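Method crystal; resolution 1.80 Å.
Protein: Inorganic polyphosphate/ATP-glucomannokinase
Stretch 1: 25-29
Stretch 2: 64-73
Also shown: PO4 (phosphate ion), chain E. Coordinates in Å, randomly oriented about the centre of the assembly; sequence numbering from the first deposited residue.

Stretch 1 (25-29) KGGIV
Stretch 2 (64-73) ELSARPEAPA

A strand can pack against a helix and the turn after it without a single hydrogen bond crossing between them, here mainly through two branched apolar side chains, Ile28 and Leu65, of the kinase segments 25-29 and 64-73. Stretch 1 is extended throughout, with phi/psi -122/158, -147/167, -160/160, -93/118 and -101/129 from Lys25 to Val29. Stretch 2 carries on a helix that begins earlier in the chain (Leu65, -65/-37) and later folds into a type I turn from Arg68 to Ala71, closed by Ala71 N to Arg68 O at 2.9 Å. The nearest CA atoms, those of Ile28 and Ala71, lie 6.6 Å apart.

Ile28 (chi1 m, chi2 t) covers the most surface. Its CB points toward stretch 2, where Ile28 CG1 lies 4.1 Å from Leu65 CB, Ile28 CD1 4.2 Å from Ala71 CB and Ile28 CG2 4.3 Å from Pro72 CD, all apolar pairs. Carbonyls pack closely too, without hydrogen bonding: Ile28 CD1 is 3.5 Å from Leu65 O and Ile28 CG2 3.6 Å from Glu70 O. Ile28 CD1 also meets the aliphatic part of Glu70 (chi1 p, chi2 -93°, chi3 46°), 3.7 Å from Glu70 CG.

Leu65 (m, t) reaches back, Leu65 CD1 lying 3.4 Å from Gly27 N and 3.5 Å from Gly26 C. The lack of a side chain at Gly26 leaves room: an ideal CB there would stand only 3.1 Å from Leu65 CD1.

Within stretch 2, Arg68 (m, t, t) forms a salt bridge with Glu64, Arg68 NE to Glu64 OE2 3.2 Å, and Arg68 NH2 donates to the same Glu64 OE2 at 3.3 Å. Lys25 NZ donates to phosphate O4 at 2.9 Å.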

# COMPACT_ATOMS: atom_id res chain seq x y z
N LYS A 25 9.52 6.48 -0.96
CA LYS A 25 10.54 5.86 -0.14
C LYS A 25 10.89 4.46 -0.56
O LYS A 25 10.11 3.77 -1.22
CB LYS A 25 10.07 5.86 1.32
CG LYS A 25 8.67 5.29 1.50
CD LYS A 25 8.20 5.40 2.94
CE LYS A 25 6.75 4.96 3.07
NZ LYS A 25 6.25 5.08 4.47
N GLY A 26 12.08 4.03 -0.18
CA GLY A 26 12.51 2.69 -0.54
C GLY A 26 13.38 2.09 0.54
O GLY A 26 13.84 2.78 1.45
N GLY A 27 13.61 0.79 0.42
CA GLY A 27 14.44 0.10 1.39
C GLY A 27 14.94 -1.19 0.79
O GLY A 27 14.37 -1.69 -0.18
N ILE A 28 16.02 -1.72 1.36
CA ILE A 28 16.59 -2.98 0.92
C ILE A 28 15.91 -3.99 1.83
O ILE A 28 16.07 -3.93 3.05
CB ILE A 28 18.12 -2.98 1.09
CG1 ILE A 28 18.73 -1.95 0.14
CG2 ILE A 28 18.69 -4.37 0.81
CD1 ILE A 28 20.20 -1.65 0.39
N VAL A 29 15.15 -4.90 1.24
CA VAL A 29 14.39 -5.87 2.01
C VAL A 29 14.98 -7.27 2.11
O VAL A 29 15.34 -7.88 1.10
CB VAL A 29 12.95 -6.00 1.45
CG1 VAL A 29 12.12 -6.93 2.32
CG2 VAL A 29 12.31 -4.62 1.37
N GLU A 64 20.43 5.50 -4.65
CA GLU A 64 20.96 5.60 -3.29
C GLU A 64 21.10 4.23 -2.64
O GLU A 64 22.16 3.90 -2.11
CB GLU A 64 20.03 6.48 -2.45
CG GLU A 64 20.21 6.38 -0.93
CD GLU A 64 21.58 6.85 -0.45
OE1 GLU A 64 22.21 7.69 -1.12
OE2 GLU A 64 22.01 6.38 0.63
N LEU A 65 20.04 3.44 -2.69
CA LEU A 65 20.05 2.11 -2.08
C LEU A 65 21.02 1.16 -2.76
O LEU A 65 21.67 0.35 -2.10
CB LEU A 65 18.64 1.51 -2.10
CG LEU A 65 17.58 2.29 -1.32
CD1 LEU A 65 16.20 1.67 -1.54
CD2 LEU A 65 17.93 2.30 0.16
N SER A 66 21.13 1.25 -4.09
CA SER A 66 22.02 0.38 -4.84
C SER A 66 23.50 0.66 -4.55
O SER A 66 24.35 -0.19 -4.81
CB SER A 66 21.77 0.54 -6.34
OG SER A 66 20.42 0.25 -6.67
N ALA A 67 23.79 1.84 -4.01
CA ALA A 67 25.17 2.20 -3.71
C ALA A 67 25.61 1.74 -2.33
O ALA A 67 26.78 1.83 -1.97
CB ALA A 67 25.35 3.72 -3.83
N ARG A 68 24.66 1.24 -1.54
CA ARG A 68 24.98 0.79 -0.19
C ARG A 68 25.64 -0.59 -0.18
O ARG A 68 25.38 -1.43 -1.04
CB ARG A 68 23.72 0.77 0.67
CG ARG A 68 23.09 2.14 0.78
CD ARG A 68 21.97 2.16 1.78
NE ARG A 68 21.37 3.49 1.87
CZ ARG A 68 20.33 3.77 2.65
NH1 ARG A 68 19.80 2.83 3.41
NH2 ARG A 68 19.84 5.00 2.66
N PRO A 69 26.52 -0.83 0.81
CA PRO A 69 27.20 -2.12 0.90
C PRO A 69 26.26 -3.32 1.01
O PRO A 69 26.60 -4.42 0.57
CB PRO A 69 28.10 -1.95 2.13
CG PRO A 69 27.35 -0.95 2.97
CD PRO A 69 26.88 0.04 1.93
N GLU A 70 25.08 -3.10 1.57
CA GLU A 70 24.11 -4.17 1.73
C GLU A 70 23.17 -4.31 0.53
O GLU A 70 22.22 -5.09 0.55
CB GLU A 70 23.28 -3.96 3.01
CG GLU A 70 22.52 -2.64 3.07
CD GLU A 70 23.30 -1.53 3.76
OE1 GLU A 70 24.49 -1.35 3.47
OE2 GLU A 70 22.70 -0.82 4.61
N ALA A 71 23.43 -3.54 -0.53
CA ALA A 71 22.59 -3.59 -1.72
C ALA A 71 22.68 -4.92 -2.47
O ALA A 71 23.70 -5.60 -2.43
CB ALA A 71 22.99 -2.46 -2.66
N PRO A 72 21.58 -5.31 -3.14
CA PRO A 72 21.56 -6.57 -3.90
C PRO A 72 22.34 -6.36 -5.20
O PRO A 72 22.86 -5.27 -5.44
CB PRO A 72 20.07 -6.79 -4.14
CG PRO A 72 19.56 -5.39 -4.28
CD PRO A 72 20.26 -4.67 -3.15
N ALA A 73 22.42 -7.40 -6.03
CA ALA A 73 23.14 -7.30 -7.30
C ALA A 73 22.60 -6.13 -8.12
O ALA A 73 21.40 -5.88 -8.15
CB ALA A 73 23.00 -8.59 -8.09
P PO4 E . 5.59 8.59 3.84
O1 PO4 E . 6.41 8.33 5.17
O2 PO4 E . 4.85 9.91 3.76
O3 PO4 E . 6.72 8.55 2.78
O4 PO4 E . 4.70 7.37 3.74